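Local coordinates for protein glucoamylase (Thermoanaerobacterium thermosaccharolyticum, PDB 1LF6) that hydrolyses terminal alpha-1,4-linked glucose residues one after another from the non-reducing ends of starch-like chains, releasing beta-D-glucose, as a family 15 glycoside hydrolase, at residues D15-I20 and G168-A173; N175-M180 and I194-Y199. All coordinates share one frame; numbering follows the deposited sequence.

Contact 1. Residues D15-I20 and G168-A173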
ATOM      1  N   ASP A  15      36.571   4.922 -12.251  1.00 50.21           N
ATOM      2  CA  ASP A  15      37.671   3.998 -11.997  1.00 50.22           C
ATOM      3  C   ASP A  15      37.268   2.984 -10.936  1.00 49.63           C
ATOM      4  O   ASP A  15      36.942   3.355  -9.808  1.00 48.33           O
ATOM      5  CB  ASP A  15      38.904   4.761 -11.509  1.00 52.09           C
ATOM      6  CG  ASP A  15      39.367   5.818 -12.490  1.00 53.63           C
ATOM      7  OD1 ASP A  15      40.255   6.615 -12.121  1.00 54.32           O
ATOM      8  OD2 ASP A  15      38.852   5.850 -13.628  1.00 54.91           O
ATOM      9  N   ARG A  16      37.291   1.705 -11.296  1.00 50.00           N
ATOM     10  CA  ARG A  16      36.930   0.644 -10.361  1.00 50.05           C
ATOM     11  C   ARG A  16      38.194  -0.016  -9.815  1.00 49.50           C
ATOM     12  O   ARG A  16      39.218  -0.074 -10.492  1.00 49.52           O
ATOM     13  CB  ARG A  16      36.043  -0.395 -11.056  1.00 50.45           C
ATOM     14  CG  ARG A  16      35.513  -1.486 -10.132  1.00 50.44           C
ATOM     15  CD  ARG A  16      34.467  -2.338 -10.836  1.00 51.68           C
ATOM     16  NE  ARG A  16      34.042  -3.474 -10.019  1.00 53.16           N
ATOM     17  CZ  ARG A  16      33.089  -4.335 -10.367  1.00 53.92           C
ATOM     18  NH1 ARG A  16      32.775  -5.338  -9.558  1.00 52.02           N
ATOM     19  NH2 ARG A  16      32.446  -4.194 -11.520  1.00 52.73           N
ATOM     20  N   PHE A  17      38.116  -0.506  -8.584  1.00 49.29           N
ATOM     21  CA  PHE A  17      39.258  -1.150  -7.950  1.00 48.78           C
ATOM     22  C   PHE A  17      38.823  -2.258  -6.998  1.00 48.69           C
ATOM     23  O   PHE A  17      37.849  -2.108  -6.259  1.00 49.83           O
ATOM     24  CB  PHE A  17      40.079  -0.118  -7.175  1.00 49.01           C
ATOM     25  CG  PHE A  17      39.258   0.734  -6.249  1.00 49.60           C
ATOM     26  CD1 PHE A  17      38.633   1.887  -6.715  1.00 50.04           C
ATOM     27  CD2 PHE A  17      39.090   0.376  -4.917  1.00 49.08           C
ATOM     28  CE1 PHE A  17      37.855   2.671  -5.867  1.00 49.06           C
ATOM     29  CE2 PHE A  17      38.314   1.153  -4.061  1.00 49.42           C
ATOM     30  CZ  PHE A  17      37.695   2.302  -4.537  1.00 48.87           C
ATOM     31  N   ASN A  18      39.550  -3.370  -7.026  1.00 47.02           N
ATOM     32  CA  ASN A  18      39.254  -4.499  -6.154  1.00 45.65           C
ATOM     33  C   ASN A  18      40.493  -4.797  -5.319  1.00 43.88           C
ATOM     34  O   ASN A  18      41.225  -5.756  -5.569  1.00 42.68           O
ATOM     35  CB  ASN A  18      38.843  -5.723  -6.980  1.00 46.67           C
ATOM     36  CG  ASN A  18      38.450  -6.903  -6.113  1.00 47.40           C
ATOM     37  OD1 ASN A  18      37.866  -6.732  -5.042  1.00 47.68           O
ATOM     38  ND2 ASN A  18      38.755  -8.109  -6.578  1.00 48.67           N
ATOM     39  N   ASN A  19      40.713  -3.951  -4.321  1.00 41.04           N
ATOM     40  CA  ASN A  19      41.860  -4.069  -3.439  1.00 39.94           C
ATOM     41  C   ASN A  19      41.706  -5.168  -2.394  1.00 39.85           C
ATOM     42  O   ASN A  19      42.648  -5.921  -2.138  1.00 39.61           O
ATOM     43  CB  ASN A  19      42.106  -2.723  -2.753  1.00 37.74           C
ATOM     44  CG  ASN A  19      42.379  -1.604  -3.749  1.00 36.38           C
ATOM     45  OD1 ASN A  19      41.834  -0.505  -3.628  1.00 36.44           O
ATOM     46  ND2 ASN A  19      43.229  -1.878  -4.736  1.00 30.77           N
ATOM     47  N   ILE A  20      40.523  -5.259  -1.796  1.00 38.30           N
ATOM     48  CA  ILE A  20      40.267  -6.261  -0.767  1.00 38.60           C
ATOM     49  C   ILE A  20      38.822  -6.767  -0.831  1.00 38.97           C
ATOM     50  O   ILE A  20      37.875  -5.994  -0.697  1.00 38.58           O
ATOM     51  CB  ILE A  20      40.517  -5.672   0.639  1.00 38.74           C
ATOM     52  CG1 ILE A  20      41.848  -4.914   0.653  1.00 40.05           C
ATOM     53  CG2 ILE A  20      40.550  -6.788   1.676  1.00 37.10           C
ATOM     54  CD1 ILE A  20      41.868  -3.741   1.615  1.00 39.47           C
ATOM     55  N   GLY A 168      28.327  -6.229  -4.520  1.00 37.53           N
ATOM     56  CA  GLY A 168      28.723  -4.906  -4.078  1.00 37.19           C
ATOM     57  C   GLY A 168      30.185  -4.618  -4.362  1.00 37.63           C
ATOM     58  O   GLY A 168      31.027  -5.516  -4.302  1.00 38.10           O
ATOM     59  N   TYR A 169      30.483  -3.361  -4.676  1.00 37.19           N
ATOM     60  CA  TYR A 169      31.843  -2.930  -4.965  1.00 36.97           C
ATOM     61  C   TYR A 169      31.957  -1.410  -4.867  1.00 37.66           C
ATOM     62  O   TYR A 169      30.960  -0.717  -4.657  1.00 36.46           O
ATOM     63  CB  TYR A 169      32.267  -3.418  -6.353  1.00 36.13           C
ATOM     64  CG  TYR A 169      31.314  -3.046  -7.465  1.00 35.03           C
ATOM     65  CD1 TYR A 169      31.582  -1.970  -8.309  1.00 35.25           C
ATOM     66  CD2 TYR A 169      30.151  -3.781  -7.682  1.00 35.06           C
ATOM     67  CE1 TYR A 169      30.714  -1.638  -9.349  1.00 35.30           C
ATOM     68  CE2 TYR A 169      29.276  -3.459  -8.714  1.00 33.84           C
ATOM     69  CZ  TYR A 169      29.564  -2.391  -9.543  1.00 34.89           C
ATOM     70  OH  TYR A 169      28.705  -2.088 -10.571  1.00 34.33           O
ATOM     71  N   VAL A 170      33.176  -0.896  -5.012  1.00 37.55           N
ATOM     72  CA  VAL A 170      33.402   0.540  -4.915  1.00 36.95           C
ATOM     73  C   VAL A 170      34.104   1.094  -6.151  1.00 37.39           C
ATOM     74  O   VAL A 170      34.988   0.453  -6.723  1.00 36.03           O
ATOM     75  CB  VAL A 170      34.252   0.878  -3.667  1.00 36.77           C
ATOM     76  CG1 VAL A 170      34.289   2.380  -3.446  1.00 35.60           C
ATOM     77  CG2 VAL A 170      33.688   0.168  -2.447  1.00 35.22           C
ATOM     78  N   ILE A 171      33.692   2.285  -6.568  1.00 37.47           N
ATOM     79  CA  ILE A 171      34.297   2.938  -7.718  1.00 38.35           C
ATOM     80  C   ILE A 171      34.553   4.394  -7.367  1.00 39.81           C
ATOM     81  O   ILE A 171      34.328   4.824  -6.235  1.00 39.19           O
ATOM     82  CB  ILE A 171      33.383   2.906  -8.958  1.00 37.64           C
ATOM     83  CG1 ILE A 171      32.097   3.685  -8.674  1.00 38.15           C
ATOM     84  CG2 ILE A 171      33.079   1.470  -9.349  1.00 37.75           C
ATOM     85  CD1 ILE A 171      31.244   3.932  -9.900  1.00 37.53           C
ATOM     86  N   LYS A 172      35.029   5.142  -8.350  1.00 40.51           N
ATOM     87  CA  LYS A 172      35.296   6.553  -8.168  1.00 41.74           C
ATOM     88  C   LYS A 172      34.872   7.240  -9.457  1.00 42.13           C
ATOM     89  O   LYS A 172      35.408   6.961 -10.533  1.00 42.40           O
ATOM     90  CB  LYS A 172      36.782   6.781  -7.890  1.00 44.08           C
ATOM     91  CG  LYS A 172      37.091   8.110  -7.222  1.00 45.99           C
ATOM     92  CD  LYS A 172      38.565   8.214  -6.859  1.00 48.22           C
ATOM     93  CE  LYS A 172      38.865   9.499  -6.104  1.00 51.25           C
ATOM     94  NZ  LYS A 172      40.315   9.640  -5.779  1.00 53.14           N
ATOM     95  N   ALA A 173      33.877   8.110  -9.349  1.00 42.41           N
ATOM     96  CA  ALA A 173      33.373   8.841 -10.501  1.00 43.09           C
ATOM     97  C   ALA A 173      33.718  10.307 -10.307  1.00 42.93           C
ATOM     98  O   ALA A 173      33.214  10.955  -9.390  1.00 42.27           O
ATOM     99  CB  ALA A 173      31.862   8.658 -10.617  1.00 42.98           C
TER
HETATM  100  O   HOH W   1      35.382  -2.735  -6.010  1.00 35.37           O
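R16 lays its guanidinium flat over the phenol ring of Y169, a cation-pi stack in which CZ stands 3.6 Å from the ring centroid and the two planes differ by 14°. The arginine chain is extended from CG to NE, and NE lies 3.4 Å from Y169 CD1, with NH1 equally near Y169 CG. At the far end of the ring, the Y169 hydroxyl is hydrogen-bonded to D254, and this should limit how far the ring can shift. An alanine in place of Y169 would probably leave the guanidinium without its aromatic platform and D254 without its hydroxyl partner. Nearer the backbone, R16 CB and CG rest on I171 CG2. F17 has its CG between the backbone N and the carbonyl carbon (chi1 50°); its ring puts CZ 3.6 Å from V170 CG1, while the V170 O lies over one face of the ring. A water bridges F17 O and V170 N. The backbones are joined by D15 N to K172 O at 2.9 Å, with a weak return bond from K172 N to D15 O. The short N-terminal strand thus lies antiparallel at strand 166-173 of the beta-sandwich domain.

Contact 2. Residues N175-M180 and I194-Y199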
ATOM      1  N   ASN A 175      36.361  11.755  -9.128  1.00 46.28           N
ATOM      2  CA  ASN A 175      36.883  11.948  -7.781  1.00 47.59           C
ATOM      3  C   ASN A 175      35.819  11.820  -6.698  1.00 47.24           C
ATOM      4  O   ASN A 175      35.955  12.382  -5.611  1.00 48.19           O
ATOM      5  CB  ASN A 175      37.561  13.315  -7.675  1.00 50.14           C
ATOM      6  CG  ASN A 175      38.688  13.479  -8.672  1.00 52.72           C
ATOM      7  OD1 ASN A 175      39.617  12.668  -8.716  1.00 54.19           O
ATOM      8  ND2 ASN A 175      38.615  14.531  -9.480  1.00 54.20           N
ATOM      9  N   ASN A 176      34.759  11.080  -6.999  1.00 45.69           N
ATOM     10  CA  ASN A 176      33.680  10.870  -6.042  1.00 42.83           C
ATOM     11  C   ASN A 176      33.583   9.382  -5.716  1.00 40.60           C
ATOM     12  O   ASN A 176      33.314   8.562  -6.596  1.00 40.01           O
ATOM     13  CB  ASN A 176      32.355  11.370  -6.625  1.00 44.01           C
ATOM     14  CG  ASN A 176      31.829  12.601  -5.910  1.00 45.98           C
ATOM     15  OD1 ASN A 176      31.345  12.519  -4.778  1.00 47.49           O
ATOM     16  ND2 ASN A 176      31.927  13.755  -6.566  1.00 45.02           N
ATOM     17  N   GLU A 177      33.820   9.036  -4.455  1.00 37.18           N
ATOM     18  CA  GLU A 177      33.750   7.644  -4.032  1.00 36.21           C
ATOM     19  C   GLU A 177      32.307   7.209  -3.845  1.00 34.44           C
ATOM     20  O   GLU A 177      31.609   7.710  -2.967  1.00 35.33           O
ATOM     21  CB  GLU A 177      34.519   7.435  -2.728  1.00 35.26           C
ATOM     22  CG  GLU A 177      36.025   7.361  -2.899  1.00 37.63           C
ATOM     23  CD  GLU A 177      36.735   6.999  -1.610  1.00 37.20           C
ATOM     24  OE1 GLU A 177      37.924   6.632  -1.682  1.00 38.54           O
ATOM     25  OE2 GLU A 177      36.110   7.081  -0.528  1.00 36.78           O
ATOM     26  N   MET A 178      31.870   6.269  -4.674  1.00 32.82           N
ATOM     27  CA  MET A 178      30.504   5.769  -4.608  1.00 32.07           C
ATOM     28  C   MET A 178      30.460   4.264  -4.363  1.00 32.06           C
ATOM     29  O   MET A 178      31.198   3.501  -4.991  1.00 31.53           O
ATOM     30  CB  MET A 178      29.765   6.085  -5.914  1.00 32.33           C
ATOM     31  CG  MET A 178      29.626   7.562  -6.238  1.00 30.95           C
ATOM     32  SD  MET A 178      28.833   7.827  -7.842  1.00 35.65           S
ATOM     33  CE  MET A 178      28.931   9.625  -7.976  1.00 33.39           C
ATOM     34  N   LEU A 179      29.601   3.844  -3.440  1.00 32.46           N
ATOM     35  CA  LEU A 179      29.429   2.426  -3.142  1.00 34.05           C
ATOM     36  C   LEU A 179      28.414   1.921  -4.161  1.00 34.60           C
ATOM     37  O   LEU A 179      27.293   2.429  -4.235  1.00 35.04           O
ATOM     38  CB  LEU A 179      28.897   2.228  -1.719  1.00 33.76           C
ATOM     39  CG  LEU A 179      29.917   2.309  -0.579  1.00 36.11           C
ATOM     40  CD1 LEU A 179      30.700   3.604  -0.665  1.00 36.65           C
ATOM     41  CD2 LEU A 179      29.200   2.202   0.762  1.00 36.04           C
ATOM     42  N   MET A 180      28.814   0.934  -4.953  1.00 33.09           N
ATOM     43  CA  MET A 180      27.946   0.390  -5.987  1.00 33.88           C
ATOM     44  C   MET A 180      27.353  -0.967  -5.626  1.00 34.45           C
ATOM     45  O   MET A 180      27.932  -1.727  -4.850  1.00 33.91           O
ATOM     46  CB  MET A 180      28.725   0.250  -7.298  1.00 33.99           C
ATOM     47  CG  MET A 180      29.543   1.474  -7.678  1.00 34.30           C
ATOM     48  SD  MET A 180      28.528   2.930  -7.965  1.00 33.67           S
ATOM     49  CE  MET A 180      27.724   2.444  -9.494  1.00 34.42           C
ATOM     50  N   ILE A 194      29.999  15.122   0.872  1.00 34.69           N
ATOM     51  CA  ILE A 194      31.260  15.355   1.563  1.00 34.72           C
ATOM     52  C   ILE A 194      32.126  14.102   1.521  1.00 34.85           C
ATOM     53  O   ILE A 194      33.163  14.033   2.181  1.00 34.77           O
ATOM     54  CB  ILE A 194      31.042  15.731   3.038  1.00 34.27           C
ATOM     55  CG1 ILE A 194      30.276  14.617   3.752  1.00 33.76           C
ATOM     56  CG2 ILE A 194      30.308  17.050   3.130  1.00 34.11           C
ATOM     57  CD1 ILE A 194      30.232  14.775   5.260  1.00 31.84           C
ATOM     58  N   GLY A 195      31.693  13.112   0.748  1.00 34.65           N
ATOM     59  CA  GLY A 195      32.447  11.877   0.637  1.00 35.13           C
ATOM     60  C   GLY A 195      32.362  11.014   1.884  1.00 35.17           C
ATOM     61  O   GLY A 195      31.545  11.275   2.771  1.00 34.32           O
ATOM     62  N   TRP A 196      33.210   9.990   1.959  1.00 35.06           N
ATOM     63  CA  TRP A 196      33.216   9.084   3.105  1.00 35.85           C
ATOM     64  C   TRP A 196      34.547   9.119   3.845  1.00 36.76           C
ATOM     65  O   TRP A 196      35.598   9.335   3.241  1.00 37.36           O
ATOM     66  CB  TRP A 196      32.949   7.645   2.651  1.00 34.35           C
ATOM     67  CG  TRP A 196      31.854   7.517   1.643  1.00 33.40           C
ATOM     68  CD1 TRP A 196      31.992   7.308   0.300  1.00 33.51           C
ATOM     69  CD2 TRP A 196      30.448   7.602   1.891  1.00 33.63           C
ATOM     70  NE1 TRP A 196      30.761   7.256  -0.304  1.00 31.37           N
ATOM     71  CE2 TRP A 196      29.793   7.434   0.649  1.00 33.58           C
ATOM     72  CE3 TRP A 196      29.675   7.805   3.041  1.00 32.93           C
ATOM     73  CZ2 TRP A 196      28.400   7.462   0.528  1.00 34.19           C
ATOM     74  CZ3 TRP A 196      28.289   7.833   2.918  1.00 34.59           C
ATOM     75  CH2 TRP A 196      27.668   7.662   1.668  1.00 33.83           C
ATOM     76  N   LYS A 197      34.493   8.900   5.153  1.00 36.47           N
ATOM     77  CA  LYS A 197      35.694   8.875   5.971  1.00 36.45           C
ATOM     78  C   LYS A 197      36.259   7.463   5.882  1.00 37.82           C
ATOM     79  O   LYS A 197      37.374   7.190   6.324  1.00 38.91           O
ATOM     80  CB  LYS A 197      35.352   9.206   7.424  1.00 36.61           C
ATOM     81  CG  LYS A 197      36.558   9.245   8.347  1.00 37.98           C
ATOM     82  CD  LYS A 197      36.178   9.685   9.753  1.00 37.95           C
ATOM     83  CE  LYS A 197      37.411   9.808  10.638  1.00 39.32           C
ATOM     84  NZ  LYS A 197      37.070  10.311  11.998  1.00 40.78           N
ATOM     85  N   GLY A 198      35.466   6.570   5.298  1.00 37.34           N
ATOM     86  CA  GLY A 198      35.865   5.181   5.144  1.00 36.81           C
ATOM     87  C   GLY A 198      34.676   4.352   4.687  1.00 37.01           C
ATOM     88  O   GLY A 198      33.528   4.723   4.938  1.00 36.49           O
ATOM     89  N   TYR A 199      34.943   3.235   4.016  1.00 36.41           N
ATOM     90  CA  TYR A 199      33.877   2.369   3.526  1.00 36.23           C
ATOM     91  C   TYR A 199      34.204   0.891   3.695  1.00 37.05           C
ATOM     92  O   TYR A 199      35.354   0.521   3.936  1.00 36.69           O
ATOM     93  CB  TYR A 199      33.606   2.669   2.049  1.00 36.80           C
ATOM     94  CG  TYR A 199      34.835   2.563   1.168  1.00 37.81           C
ATOM     95  CD1 TYR A 199      35.409   1.323   0.879  1.00 38.45           C
ATOM     96  CD2 TYR A 199      35.440   3.705   0.647  1.00 36.92           C
ATOM     97  CE1 TYR A 199      36.557   1.225   0.092  1.00 37.69           C
ATOM     98  CE2 TYR A 199      36.585   3.620  -0.139  1.00 38.49           C
ATOM     99  CZ  TYR A 199      37.141   2.380  -0.413  1.00 39.30           C
ATOM    100  OH  TYR A 199      38.281   2.297  -1.187  1.00 38.81           O
TER
HETATM  101  O   HOH W   2      35.147   9.705  -0.167  1.00 29.01           O
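W196 reaches strand 176-183 with its indole N-H, which donates to the carbonyl oxygen of E177; NE1 and O are 2.8 Å apart. The bond is noticeably bent, with 132° at the hydrogen, and the indole nitrogen approaches from above the carbonyl plane. A side chain thus bonds to a strand's backbone, and W196 CD1 lies beside it, 3.9 Å from E177 CB.

A second polar link runs through water. One molecule donates to E177 OE2 and accepts from the backbone N of W196, so the same two residues are joined twice, once from the backbone oxygen of E177 and once from its carboxylate.

Two sheets make up the beta-sandwich domain that precedes the catalytic barrel in this enzyme. Strand 176-183 lies in one antiparallel sheet, and W196 sits in the loop leading into strand 198-203, an outermost strand of the other. The contact therefore reaches from one sheet to the loop and first residues of a strand in the other, without backbone pairing.

The carboxylate of E177 also meets Y199, at the ring's edge and not over its face. The glutamate chain is extended beyond CG, and OE2 comes to 3.5 Å from CE2, with carboxylate and ring planes 71° apart.

Apolar contact is carried by L179. Its CD1 methyl touches both partners, lying 4.0 Å from W196 CD1 and 4.1 Å from Y199 CB. Around this group, L190 of strand 186-192 meets both L179 and W196, and A234 and I236 of strand 230-236 pack against the indole.

The two contacts illustrate how one strand hairpin can join a short strand of its own sheet and the facing sheet of a beta sandwich. Their centres are about 10 Å apart, and contact 1 closes along the chain before contact 2 opens. Strands 166-173 and 176-183 follow each other and are antiparallel neighbours in the larger sheet; Y169 O with M180 N and I171 N with M178 O are probable hydrogen bonds between them. Contact 1 adds the N-terminal strand to this hairpin's first arm, whereas contact 2 joins its second arm to the opposing sheet. F17 also packs on Y199, linking the two contacts directly. Both lie in the N-terminal domain, away from E435 and E438, the probable proton acceptor and proton donor.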